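PDB 3THI: protein (thiaminase I) from Bacillus subtilis, which catalyses, as a thiaminase I, the breakdown of thiamin by transferring its pyrimidine-bearing part from the thiazole to another nucleophile. Local coordinates for residues L162-D167 and I250-G255; D182-K187 and K354-E359; D240-V245 and Y322-E327; D289-A294 and H312-A317. One frame throughout, in Å; residues are numbered along the deposited sequence.

The four contacts form two neighbouring pairs on a fold that the family relates to periplasmic binding proteins. Contacts 1 and 2, with centres 16 Å apart, meet where Leu165 CD1 of helix 154-169 lies 3.5 Å from Asn185 ND2, just ahead of helix 186-199. Contacts 3 and 4 are also 16 Å apart between centres; Tyr325 O packs 3.6 Å from Tyr315 CD1, joining the successive helices 312-318 and 324-332. Contacts 2 and 4 are the farthest apart, 40 Å between centres and on opposite sides of the chain's centre. Contact 1 comes closer to contact 3, with nearest atoms about 10 Å apart. None of the four can be placed at the active site with confidence.

Contact 1 of 4, residues L162-D167 and I250-G255; sequences LEALID and ISSSAG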
loop_
_atom_site.group_PDB
_atom_site.type_symbol
_atom_site.label_atom_id
_atom_site.label_comp_id
_atom_site.label_asym_id
_atom_site.label_seq_id
_atom_site.Cartn_x
_atom_site.Cartn_y
_atom_site.Cartn_z
ATOM N N LEU A 162 2.981 6.286 -12.666
ATOM C CA LEU A 162 2.086 7.382 -12.305
ATOM C C LEU A 162 2.499 8.128 -11.051
ATOM O O LEU A 162 2.299 9.334 -10.951
ATOM C CB LEU A 162 0.655 6.863 -12.199
ATOM C CG LEU A 162 0.121 6.405 -13.557
ATOM C CD1 LEU A 162 -1.233 5.752 -13.420
ATOM C CD2 LEU A 162 0.028 7.596 -14.457
ATOM N N GLU A 163 3.068 7.410 -10.091
ATOM C CA GLU A 163 3.534 8.042 -8.867
ATOM C C GLU A 163 4.759 8.887 -9.197
ATOM O O GLU A 163 4.861 10.043 -8.775
ATOM C CB GLU A 163 3.904 6.995 -7.815
ATOM C CG GLU A 163 2.720 6.237 -7.265
ATOM C CD GLU A 163 3.030 5.573 -5.953
ATOM O OE1 GLU A 163 4.066 4.893 -5.873
ATOM O OE2 GLU A 163 2.239 5.728 -4.999
ATOM N N ALA A 164 5.685 8.295 -9.950
ATOM C CA ALA A 164 6.900 8.983 -10.355
ATOM C C ALA A 164 6.559 10.245 -11.132
ATOM O O ALA A 164 7.173 11.287 -10.923
ATOM C CB ALA A 164 7.771 8.059 -11.219
ATOM N N LEU A 165 5.557 10.155 -12.003
ATOM C CA LEU A 165 5.149 11.293 -12.821
ATOM C C LEU A 165 4.727 12.476 -11.961
ATOM O O LEU A 165 4.982 13.626 -12.314
ATOM C CB LEU A 165 4.024 10.898 -13.779
ATOM C CG LEU A 165 3.687 11.910 -14.875
ATOM C CD1 LEU A 165 4.907 12.148 -15.732
ATOM C CD2 LEU A 165 2.529 11.411 -15.728
ATOM N N ILE A 166 4.084 12.195 -10.830
ATOM C CA ILE A 166 3.653 13.261 -9.935
ATOM C C ILE A 166 4.875 13.998 -9.382
ATOM O O ILE A 166 4.941 15.224 -9.443
ATOM C CB ILE A 166 2.745 12.721 -8.785
ATOM C CG1 ILE A 166 1.321 12.508 -9.311
ATOM C CG2 ILE A 166 2.768 13.669 -7.565
ATOM C CD1 ILE A 166 0.377 11.854 -8.320
ATOM N N ASP A 167 5.871 13.245 -8.920
ATOM C CA ASP A 167 7.070 13.848 -8.356
ATOM C C ASP A 167 7.861 14.598 -9.410
ATOM O O ASP A 167 8.520 15.595 -9.109
ATOM C CB ASP A 167 7.936 12.783 -7.677
ATOM C CG ASP A 167 7.205 12.067 -6.548
ATOM O OD1 ASP A 167 6.349 12.703 -5.890
ATOM O OD2 ASP A 167 7.477 10.865 -6.322
ATOM N N ILE A 250 12.255 6.995 0.368
ATOM C CA ILE A 250 13.165 7.214 -0.734
ATOM C C ILE A 250 12.353 7.801 -1.881
ATOM O O ILE A 250 11.235 7.360 -2.165
ATOM C CB ILE A 250 13.917 5.897 -1.126
ATOM C CG1 ILE A 250 14.877 6.157 -2.290
ATOM C CG2 ILE A 250 12.924 4.754 -1.407
ATOM C CD1 ILE A 250 15.915 5.091 -2.445
ATOM N N SER A 251 12.876 8.875 -2.460
ATOM C CA SER A 251 12.205 9.560 -3.555
ATOM C C SER A 251 12.709 9.057 -4.907
ATOM O O SER A 251 13.841 8.588 -5.013
ATOM C CB SER A 251 12.429 11.069 -3.424
ATOM O OG SER A 251 11.766 11.768 -4.463
ATOM N N SER A 252 11.860 9.126 -5.930
ATOM C CA SER A 252 12.249 8.689 -7.271
ATOM C C SER A 252 12.877 9.852 -8.051
ATOM O O SER A 252 13.402 9.671 -9.159
ATOM C CB SER A 252 11.058 8.084 -8.028
ATOM O OG SER A 252 9.944 8.964 -8.033
ATOM N N SER A 253 12.841 11.037 -7.446
ATOM C CA SER A 253 13.421 12.233 -8.037
ATOM C C SER A 253 14.237 13.010 -6.996
ATOM O O SER A 253 13.995 12.917 -5.795
ATOM C CB SER A 253 12.323 13.111 -8.640
ATOM O OG SER A 253 11.273 13.304 -7.716
ATOM N N ALA A 254 15.222 13.761 -7.468
ATOM C CA ALA A 254 16.073 14.541 -6.580
ATOM C C ALA A 254 15.525 15.938 -6.263
ATOM O O ALA A 254 15.790 16.490 -5.196
ATOM C CB ALA A 254 17.469 14.651 -7.163
ATOM N N GLY A 255 14.725 16.487 -7.171
ATOM C CA GLY A 255 14.210 17.835 -6.990
ATOM C C GLY A 255 12.946 18.107 -6.206
ATOM O O GLY A 255 12.915 18.973 -5.333
#
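Ser252 and Ser253, in the loop between strands 245-248 and 260-269, rest their hydroxyls against the flank of helix 154-169 at Ala164 and Asp167. The touching is by van der Waals contact, with no hydrogen bond passing from one segment to the other. Ser252 OG lies over the helix backbone, 3.8 Å from Ala164 CA, and the methyl CB of Ala164 is 4.0 Å from the same oxygen. A chi1 of 53° in Ser252 turns OG to the helix, between its own N and carbonyl carbon. Ser253 OG meets the methylene of Asp167, at 3.4 Å from CB, while Asp167 OD2 stands 3.6 Å from Ser252 OG.

Hydrogen bonds run within the loop and from the helix to its far end. Ser251 OG donates to Ser253 O over 2.8 Å, arriving in the carbonyl plane on a lone pair at a C=O angle of 130°, which ties Ser251 to the backbone two residues on. Ser253 OG bonds to Gln256 O; the helix holds the loop through Asp167 OD1 and the N-H of Ile258. Behind this surface, Ala164 and Leu165 pack on Val188 of helix 186-199, while Glu163 and Ile166 reach Leu260 of strand 260-269.

Contact 2 of 4, residues D182-K187 and K354-E359; sequences DPLNDK and KQVLPE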
loop_
_atom_site.group_PDB
_atom_site.type_symbol
_atom_site.label_atom_id
_atom_site.label_comp_id
_atom_site.label_asym_id
_atom_site.label_seq_id
_atom_site.Cartn_x
_atom_site.Cartn_y
_atom_site.Cartn_z
ATOM N N ASP A 182 1.579 7.985 -24.783
ATOM C CA ASP A 182 2.397 8.364 -25.928
ATOM C C ASP A 182 2.203 9.866 -26.119
ATOM O O ASP A 182 1.121 10.316 -26.504
ATOM C CB ASP A 182 1.927 7.589 -27.168
ATOM C CG ASP A 182 2.704 7.945 -28.420
ATOM O OD1 ASP A 182 3.642 8.777 -28.376
ATOM O OD2 ASP A 182 2.367 7.383 -29.480
ATOM N N PRO A 183 3.264 10.656 -25.891
ATOM C CA PRO A 183 4.599 10.211 -25.479
ATOM C C PRO A 183 4.714 9.903 -23.985
ATOM O O PRO A 183 4.086 10.558 -23.149
ATOM C CB PRO A 183 5.465 11.404 -25.856
ATOM C CG PRO A 183 4.584 12.555 -25.488
ATOM C CD PRO A 183 3.234 12.122 -26.058
ATOM N N LEU A 184 5.505 8.891 -23.650
ATOM C CA LEU A 184 5.705 8.541 -22.247
ATOM C C LEU A 184 6.652 9.571 -21.671
ATOM O O LEU A 184 7.407 10.192 -22.411
ATOM C CB LEU A 184 6.323 7.147 -22.117
ATOM C CG LEU A 184 5.386 5.971 -22.359
ATOM C CD1 LEU A 184 6.206 4.723 -22.489
ATOM C CD2 LEU A 184 4.380 5.861 -21.230
ATOM N N ASN A 185 6.596 9.790 -20.362
ATOM C CA ASN A 185 7.504 10.750 -19.758
ATOM C C ASN A 185 8.874 10.086 -19.671
ATOM O O ASN A 185 9.025 9.039 -19.041
ATOM C CB ASN A 185 7.041 11.185 -18.373
ATOM C CG ASN A 185 7.978 12.196 -17.744
ATOM O OD1 ASN A 185 9.107 11.869 -17.384
ATOM N ND2 ASN A 185 7.526 13.437 -17.637
ATOM N N ASP A 186 9.866 10.700 -20.313
ATOM C CA ASP A 186 11.224 10.161 -20.341
ATOM C C ASP A 186 11.938 10.120 -19.006
ATOM O O ASP A 186 12.661 9.173 -18.735
ATOM C CB ASP A 186 12.068 10.897 -21.379
ATOM C CG ASP A 186 11.614 10.605 -22.795
ATOM O OD1 ASP A 186 11.720 9.428 -23.211
ATOM O OD2 ASP A 186 11.128 11.537 -23.474
ATOM N N LYS A 187 11.755 11.156 -18.192
ATOM C CA LYS A 187 12.374 11.216 -16.876
ATOM C C LYS A 187 11.851 10.064 -16.018
ATOM O O LYS A 187 12.626 9.382 -15.341
ATOM C CB LYS A 187 12.058 12.552 -16.194
ATOM C CG LYS A 187 12.956 13.707 -16.583
ATOM C CD LYS A 187 12.426 15.017 -16.001
ATOM C CE LYS A 187 13.407 16.170 -16.185
ATOM N NZ LYS A 187 14.620 15.984 -15.332
ATOM N N LYS A 354 0.069 -1.687 -20.136
ATOM C CA LYS A 354 0.883 -2.901 -20.260
ATOM C C LYS A 354 1.279 -3.253 -21.704
ATOM O O LYS A 354 2.117 -4.130 -21.944
ATOM C CB LYS A 354 0.249 -4.102 -19.543
ATOM C CG LYS A 354 -0.847 -4.835 -20.294
ATOM C CD LYS A 354 -1.182 -6.141 -19.571
ATOM C CE LYS A 354 -2.176 -6.992 -20.352
ATOM N NZ LYS A 354 -2.390 -8.335 -19.728
ATOM N N GLN A 355 0.699 -2.542 -22.662
ATOM C CA GLN A 355 1.018 -2.758 -24.068
ATOM C C GLN A 355 2.126 -1.803 -24.505
ATOM O O GLN A 355 2.598 -1.872 -25.640
ATOM C CB GLN A 355 -0.201 -2.482 -24.931
ATOM C CG GLN A 355 -1.392 -3.339 -24.647
ATOM C CD GLN A 355 -2.421 -3.186 -25.735
ATOM O OE1 GLN A 355 -2.435 -3.974 -26.673
ATOM N NE2 GLN A 355 -3.244 -2.130 -25.661
ATOM N N VAL A 356 2.558 -0.929 -23.599
ATOM C CA VAL A 356 3.574 0.052 -23.946
ATOM C C VAL A 356 4.712 0.214 -22.921
ATOM O O VAL A 356 5.866 0.431 -23.304
ATOM C CB VAL A 356 2.870 1.425 -24.263
ATOM C CG1 VAL A 356 2.629 2.225 -23.005
ATOM C CG2 VAL A 356 3.660 2.209 -25.290
ATOM N N LEU A 357 4.401 0.050 -21.638
ATOM C CA LEU A 357 5.394 0.201 -20.572
ATOM C C LEU A 357 6.515 -0.844 -20.576
ATOM O O LEU A 357 7.688 -0.484 -20.427
ATOM C CB LEU A 357 4.712 0.270 -19.207
ATOM C CG LEU A 357 4.889 1.540 -18.377
ATOM C CD1 LEU A 357 4.709 2.769 -19.229
ATOM C CD2 LEU A 357 3.883 1.550 -17.249
ATOM N N PRO A 358 6.186 -2.139 -20.706
ATOM C CA PRO A 358 7.225 -3.178 -20.721
ATOM C C PRO A 358 8.267 -2.955 -21.837
ATOM O O PRO A 358 9.445 -3.269 -21.663
ATOM C CB PRO A 358 6.418 -4.454 -20.942
ATOM C CG PRO A 358 5.162 -4.172 -20.209
ATOM C CD PRO A 358 4.847 -2.764 -20.652
ATOM N N GLU A 359 7.829 -2.426 -22.979
ATOM C CA GLU A 359 8.741 -2.147 -24.098
ATOM C C GLU A 359 9.651 -0.981 -23.727
ATOM O O GLU A 359 10.873 -1.067 -23.872
ATOM C CB GLU A 359 7.966 -1.773 -25.361
ATOM C CG GLU A 359 7.047 -2.859 -25.884
ATOM C CD GLU A 359 6.607 -2.603 -27.318
ATOM O OE1 GLU A 359 7.498 -2.417 -28.181
ATOM O OE2 GLU A 359 5.381 -2.590 -27.583
#
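Leu184 carries this small apolar contact, its two methyls set against Val356 and Leu357 at the start of the C-terminal helix 357-361. Two loop-to-helix junctions meet here, each with its N-cap residue, Asn185 on one side and Val356 on the other. Leu184 lies in the loop just ahead of helix 186-199, and the segments are 167 residues apart at their nearest ends. With chi1 at -76°, CG lies beside the backbone N, and both methyls are carried across to the other segment. Leu184 CD2 meets Leu357 CD1 at 3.7 Å. Leu184 CD1 comes to 4.1 Å from that same Leu357 CD1, which therefore faces the fork of the leucine, the two side chains crossing at a slant. Leu357 has a near-eclipsed chi1 of -118°; its first bond does not aim at Leu184, yet its end swings nearer.

Val356 closes the margin more loosely. Tyr161 of helix 154-169 touches both leucines, and its OH also bonds to the backbone N of Asn185, whose OD1 in turn caps Val188 N at the start of helix 186-199. At the Val356 margin, Leu184 CD1 stands 4.4 Å from Val356 CG1.

Contact 3 of 4, residues D240-V245 and Y322-E327; sequences DYAEQV and YPIYSE
The carboxylate of Glu243 lies flat above the end of Ile324: the methyl CD1 of Ile324 sits under one face, 4.2 Å from Glu243 CD, and Ile324 CG1 lies on the same side, 3.9 Å from Glu243 OE1. A water sits tilted out of the carboxylate plane on this side too, donating to Glu243 OE2 at 3.1 Å and accepting from Ile324 N. It thus bridges the acid and a backbone N-H near the start of helix 324-332. Within each segment a tyrosine ring packs locally. That of Tyr241 has Val245 N over one face, offset toward the rim; that of Tyr325 has Tyr322 O in plane at its edge, while Tyr306 meets it with planes at about 20°.

The meeting joins the short connection between helix 234-238 and strand 245-248 to the beginning of helix 324-332, within a fold related to that of periplasmic binding proteins. Glu243 does not start out toward Ile324, but a bend at chi2 of -75° brings its acid group onto it. Beneath it the isoleucine chain runs out straight, chi2 174°, and delivers CD1 to the backbone: Ile324 CD1 is 3.4 Å from Ala242 O and 4.0 Å from Ala242 CB. Met235 touches both Ala242 and Ile324, and Phe247 of strand 245-248 lies against Ile324 as well. Tyr325 OH bonds to Leu307 O.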
loop_
_atom_site.group_PDB
_atom_site.type_symbol
_atom_site.label_atom_id
_atom_site.label_comp_id
_atom_site.label_asym_id
_atom_site.label_seq_id
_atom_site.Cartn_x
_atom_site.Cartn_y
_atom_site.Cartn_z
ATOM N N ASP A 240 12.558 -11.816 13.053
ATOM C CA ASP A 240 13.503 -11.328 14.051
ATOM C C ASP A 240 14.456 -10.324 13.437
ATOM O O ASP A 240 15.060 -9.510 14.139
ATOM C CB ASP A 240 14.306 -12.502 14.624
ATOM C CG ASP A 240 13.861 -12.891 16.020
ATOM O OD1 ASP A 240 12.651 -12.792 16.327
ATOM O OD2 ASP A 240 14.732 -13.295 16.818
ATOM N N TYR A 241 14.581 -10.377 12.117
ATOM C CA TYR A 241 15.464 -9.477 11.412
ATOM C C TYR A 241 14.930 -8.054 11.253
ATOM O O TYR A 241 15.696 -7.134 11.004
ATOM C CB TYR A 241 15.835 -10.060 10.052
ATOM C CG TYR A 241 16.869 -9.226 9.354
ATOM C CD1 TYR A 241 18.163 -9.143 9.871
ATOM C CD2 TYR A 241 16.547 -8.426 8.274
ATOM C CE1 TYR A 241 19.085 -8.265 9.339
ATOM C CE2 TYR A 241 17.466 -7.575 7.730
ATOM C CZ TYR A 241 18.721 -7.483 8.270
ATOM O OH TYR A 241 19.599 -6.542 7.797
ATOM N N ALA A 242 13.622 -7.871 11.384
ATOM C CA ALA A 242 13.008 -6.547 11.255
ATOM C C ALA A 242 13.630 -5.496 12.184
ATOM O O ALA A 242 13.627 -4.299 11.899
ATOM C CB ALA A 242 11.526 -6.642 11.525
ATOM N N GLU A 243 14.154 -5.962 13.307
ATOM C CA GLU A 243 14.777 -5.086 14.280
ATOM C C GLU A 243 16.196 -4.727 13.860
ATOM O O GLU A 243 16.736 -3.706 14.264
ATOM C CB GLU A 243 14.756 -5.760 15.655
ATOM C CG GLU A 243 13.350 -6.113 16.147
ATOM C CD GLU A 243 12.556 -4.904 16.639
ATOM O OE1 GLU A 243 13.018 -3.754 16.472
ATOM O OE2 GLU A 243 11.461 -5.107 17.211
ATOM N N GLN A 244 16.790 -5.570 13.023
ATOM C CA GLN A 244 18.143 -5.336 12.545
ATOM C C GLN A 244 18.215 -4.461 11.294
ATOM O O GLN A 244 19.290 -3.965 10.944
ATOM C CB GLN A 244 18.881 -6.657 12.310
ATOM C CG GLN A 244 18.921 -7.613 13.496
ATOM C CD GLN A 244 19.291 -6.924 14.813
ATOM O OE1 GLN A 244 18.568 -7.036 15.810
ATOM N NE2 GLN A 244 20.393 -6.197 14.811
ATOM N N VAL A 245 17.092 -4.281 10.598
ATOM C CA VAL A 245 17.108 -3.413 9.420
ATOM C C VAL A 245 16.841 -1.973 9.797
ATOM O O VAL A 245 16.306 -1.666 10.864
ATOM C CB VAL A 245 16.045 -3.753 8.330
ATOM C CG1 VAL A 245 16.469 -4.902 7.543
ATOM C CG2 VAL A 245 14.677 -3.998 8.939
ATOM N N TYR A 322 6.319 -2.216 19.986
ATOM C CA TYR A 322 7.041 -2.289 18.716
ATOM C C TYR A 322 7.570 -0.921 18.290
ATOM O O TYR A 322 6.918 -0.208 17.530
ATOM C CB TYR A 322 6.109 -2.868 17.655
ATOM C CG TYR A 322 5.465 -4.152 18.117
ATOM C CD1 TYR A 322 6.230 -5.303 18.301
ATOM C CD2 TYR A 322 4.102 -4.206 18.429
ATOM C CE1 TYR A 322 5.663 -6.479 18.792
ATOM C CE2 TYR A 322 3.518 -5.388 18.923
ATOM C CZ TYR A 322 4.311 -6.519 19.103
ATOM O OH TYR A 322 3.774 -7.686 19.613
ATOM N N PRO A 323 8.772 -0.542 18.781
ATOM C CA PRO A 323 9.421 0.739 18.481
ATOM C C PRO A 323 9.563 1.074 16.997
ATOM O O PRO A 323 9.777 2.233 16.642
ATOM C CB PRO A 323 10.769 0.613 19.189
ATOM C CG PRO A 323 10.431 -0.240 20.384
ATOM C CD PRO A 323 9.583 -1.314 19.741
ATOM N N ILE A 324 9.463 0.067 16.132
ATOM C CA ILE A 324 9.529 0.303 14.691
ATOM C C ILE A 324 8.366 1.232 14.295
ATOM O O ILE A 324 8.522 2.111 13.443
ATOM C CB ILE A 324 9.432 -1.027 13.886
ATOM C CG1 ILE A 324 10.766 -1.778 13.945
ATOM C CG2 ILE A 324 9.054 -0.755 12.446
ATOM C CD1 ILE A 324 10.722 -3.148 13.319
ATOM N N TYR A 325 7.215 1.054 14.943
ATOM C CA TYR A 325 6.045 1.875 14.665
ATOM C C TYR A 325 6.209 3.357 14.999
ATOM O O TYR A 325 5.388 4.185 14.601
ATOM C CB TYR A 325 4.808 1.287 15.340
ATOM C CG TYR A 325 4.125 0.280 14.452
ATOM C CD1 TYR A 325 3.254 0.700 13.440
ATOM C CD2 TYR A 325 4.372 -1.087 14.588
ATOM C CE1 TYR A 325 2.641 -0.215 12.587
ATOM C CE2 TYR A 325 3.769 -2.012 13.742
ATOM C CZ TYR A 325 2.899 -1.570 12.747
ATOM O OH TYR A 325 2.241 -2.479 11.949
ATOM N N SER A 326 7.272 3.688 15.725
ATOM C CA SER A 326 7.560 5.074 16.080
ATOM C C SER A 326 8.118 5.719 14.806
ATOM O O SER A 326 7.676 6.791 14.379
ATOM C CB SER A 326 8.591 5.118 17.215
ATOM O OG SER A 326 8.827 6.443 17.656
ATOM N N GLU A 327 9.042 5.015 14.160
ATOM C CA GLU A 327 9.645 5.489 12.925
ATOM C C GLU A 327 8.603 5.541 11.796
ATOM O O GLU A 327 8.570 6.486 11.010
ATOM C CB GLU A 327 10.800 4.575 12.546
ATOM C CG GLU A 327 11.694 5.147 11.466
ATOM C CD GLU A 327 12.946 4.321 11.241
ATOM O OE1 GLU A 327 13.261 3.439 12.082
ATOM O OE2 GLU A 327 13.609 4.559 10.217
HETATM O O HOH W 1 9.315 -2.948 16.701
#

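Contact 4 of 4, residues D289-A294 and H312-A317; sequences DTVEQA and HQVYEA
Val314 presses one methyl into the flank of helix 288-295, and this is the broad, tightly packed part of the contact. Val314 CG1 stands 3.7 Å from Glu292 CA and 3.9 Å from Glu292 CB, wedged where the glutamate leaves its backbone. The CA atoms of Glu292 and Val314 are accordingly only 5.5 Å apart. On the inner side the same methyl reaches Val291 CG1 at 4.1 Å, the two valine side chains crossing at about a right angle. Each valine holds CG1 opposite its own N, chi1 169° in Val291 and -166° in Val314, which carries each CG1 into the contact. Pro309 of strand 308-309 touches both valines.

Segments 289-294 and 312-317, with 17 residues between them that include strand 308-309, form a crossed helix pair: their axes approach to 9.1 Å and cross at -43°. From the other side of helix 312-318, Tyr315 reaches helix 324-332, where it touches Tyr325, Ala329 and Val332.

On the partly exposed side the contact narrows to a single but close meeting. The extended Glu292 chain runs past Val314 and lays one face of its carboxylate on the methyl of Ala317: Ala317 CB is 3.5 Å from Glu292 OE2 and almost equally far from CD and OE1. The acid is not left to this apolar neighbour, since OE2 forms a salt bridge with Arg296 NE, which would probably favour its charged form. The exposed Asp289 and Gln313 border this side without joining the contact.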
loop_
_atom_site.group_PDB
_atom_site.type_symbol
_atom_site.label_atom_id
_atom_site.label_comp_id
_atom_site.label_asym_id
_atom_site.label_seq_id
_atom_site.Cartn_x
_atom_site.Cartn_y
_atom_site.Cartn_z
ATOM N N ASP A 289 -9.123 0.124 17.326
ATOM C CA ASP A 289 -9.101 -1.151 18.044
ATOM C C ASP A 289 -8.896 -2.338 17.095
ATOM O O ASP A 289 -8.043 -3.198 17.338
ATOM C CB ASP A 289 -10.407 -1.351 18.820
ATOM C CG ASP A 289 -10.436 -0.604 20.139
ATOM O OD1 ASP A 289 -9.526 0.201 20.415
ATOM O OD2 ASP A 289 -11.383 -0.833 20.916
ATOM N N THR A 290 -9.699 -2.385 16.034
ATOM C CA THR A 290 -9.632 -3.459 15.050
ATOM C C THR A 290 -8.287 -3.515 14.337
ATOM O O THR A 290 -7.672 -4.578 14.261
ATOM C CB THR A 290 -10.727 -3.308 13.982
ATOM O OG1 THR A 290 -12.012 -3.323 14.609
ATOM C CG2 THR A 290 -10.658 -4.445 12.989
ATOM N N VAL A 291 -7.837 -2.371 13.816
ATOM C CA VAL A 291 -6.568 -2.313 13.097
ATOM C C VAL A 291 -5.391 -2.677 13.997
ATOM O O VAL A 291 -4.485 -3.405 13.578
ATOM C CB VAL A 291 -6.351 -0.940 12.403
ATOM C CG1 VAL A 291 -4.917 -0.817 11.886
ATOM C CG2 VAL A 291 -7.305 -0.809 11.224
ATOM N N GLU A 292 -5.421 -2.226 15.247
ATOM C CA GLU A 292 -4.349 -2.565 16.166
ATOM C C GLU A 292 -4.302 -4.079 16.393
ATOM O O GLU A 292 -3.217 -4.679 16.406
ATOM C CB GLU A 292 -4.543 -1.855 17.502
ATOM C CG GLU A 292 -3.364 -2.005 18.454
ATOM C CD GLU A 292 -3.690 -1.608 19.876
ATOM O OE1 GLU A 292 -4.727 -0.949 20.109
ATOM O OE2 GLU A 292 -2.902 -1.969 20.770
ATOM N N GLN A 293 -5.480 -4.689 16.527
ATOM C CA GLN A 293 -5.593 -6.131 16.760
ATOM C C GLN A 293 -5.139 -6.943 15.550
ATOM O O GLN A 293 -4.511 -7.987 15.686
ATOM C CB GLN A 293 -7.038 -6.492 17.127
ATOM C CG GLN A 293 -7.221 -7.898 17.660
ATOM C CD GLN A 293 -8.680 -8.245 17.923
ATOM O OE1 GLN A 293 -9.116 -9.363 17.639
ATOM N NE2 GLN A 293 -9.434 -7.298 18.455
ATOM N N ALA A 294 -5.434 -6.423 14.363
ATOM C CA ALA A 294 -5.074 -7.065 13.106
ATOM C C ALA A 294 -3.567 -7.031 12.844
ATOM O O ALA A 294 -3.009 -7.972 12.296
ATOM C CB ALA A 294 -5.802 -6.388 11.971
ATOM N N HIS A 312 -3.961 7.774 14.188
ATOM C CA HIS A 312 -2.855 8.062 15.105
ATOM C C HIS A 312 -2.852 7.090 16.282
ATOM O O HIS A 312 -1.802 6.603 16.702
ATOM C CB HIS A 312 -2.970 9.482 15.681
ATOM C CG HIS A 312 -2.806 10.573 14.672
ATOM N ND1 HIS A 312 -1.592 10.880 14.097
ATOM C CD2 HIS A 312 -3.698 11.459 14.168
ATOM C CE1 HIS A 312 -1.743 11.911 13.282
ATOM N NE2 HIS A 312 -3.010 12.281 13.307
ATOM N N GLN A 313 -4.041 6.842 16.832
ATOM C CA GLN A 313 -4.221 5.949 17.980
ATOM C C GLN A 313 -3.501 4.598 17.864
ATOM O O GLN A 313 -2.963 4.096 18.853
ATOM C CB GLN A 313 -5.716 5.726 18.224
ATOM C CG GLN A 313 -6.070 5.086 19.554
ATOM C CD GLN A 313 -5.862 6.025 20.725
ATOM O OE1 GLN A 313 -5.115 5.719 21.658
ATOM N NE2 GLN A 313 -6.527 7.176 20.683
ATOM N N VAL A 314 -3.472 4.025 16.663
ATOM C CA VAL A 314 -2.815 2.735 16.460
ATOM C C VAL A 314 -1.297 2.864 16.596
ATOM O O VAL A 314 -0.649 2.003 17.177
ATOM C CB VAL A 314 -3.181 2.101 15.099
ATOM C CG1 VAL A 314 -2.763 0.643 15.074
ATOM C CG2 VAL A 314 -4.663 2.203 14.858
ATOM N N TYR A 315 -0.731 3.942 16.064
ATOM C CA TYR A 315 0.705 4.169 16.175
ATOM C C TYR A 315 1.049 4.416 17.632
ATOM O O TYR A 315 2.077 3.955 18.128
ATOM C CB TYR A 315 1.115 5.386 15.359
ATOM C CG TYR A 315 1.071 5.150 13.876
ATOM C CD1 TYR A 315 2.086 4.423 13.245
ATOM C CD2 TYR A 315 0.019 5.644 13.100
ATOM C CE1 TYR A 315 2.062 4.197 11.885
ATOM C CE2 TYR A 315 -0.021 5.417 11.728
ATOM C CZ TYR A 315 1.012 4.690 11.131
ATOM O OH TYR A 315 0.999 4.447 9.786
ATOM N N GLU A 316 0.184 5.158 18.310
ATOM C CA GLU A 316 0.376 5.470 19.715
ATOM C C GLU A 316 0.402 4.167 20.519
ATOM O O GLU A 316 1.336 3.916 21.279
ATOM C CB GLU A 316 -0.754 6.393 20.194
ATOM C CG GLU A 316 -0.853 7.717 19.391
ATOM C CD GLU A 316 -2.136 8.536 19.660
ATOM O OE1 GLU A 316 -3.064 8.034 20.335
ATOM O OE2 GLU A 316 -2.218 9.693 19.182
ATOM N N ALA A 317 -0.578 3.303 20.264
ATOM C CA ALA A 317 -0.703 2.023 20.957
ATOM C C ALA A 317 0.340 0.964 20.605
ATOM O O ALA A 317 0.746 0.177 21.469
ATOM C CB ALA A 317 -2.100 1.459 20.757
#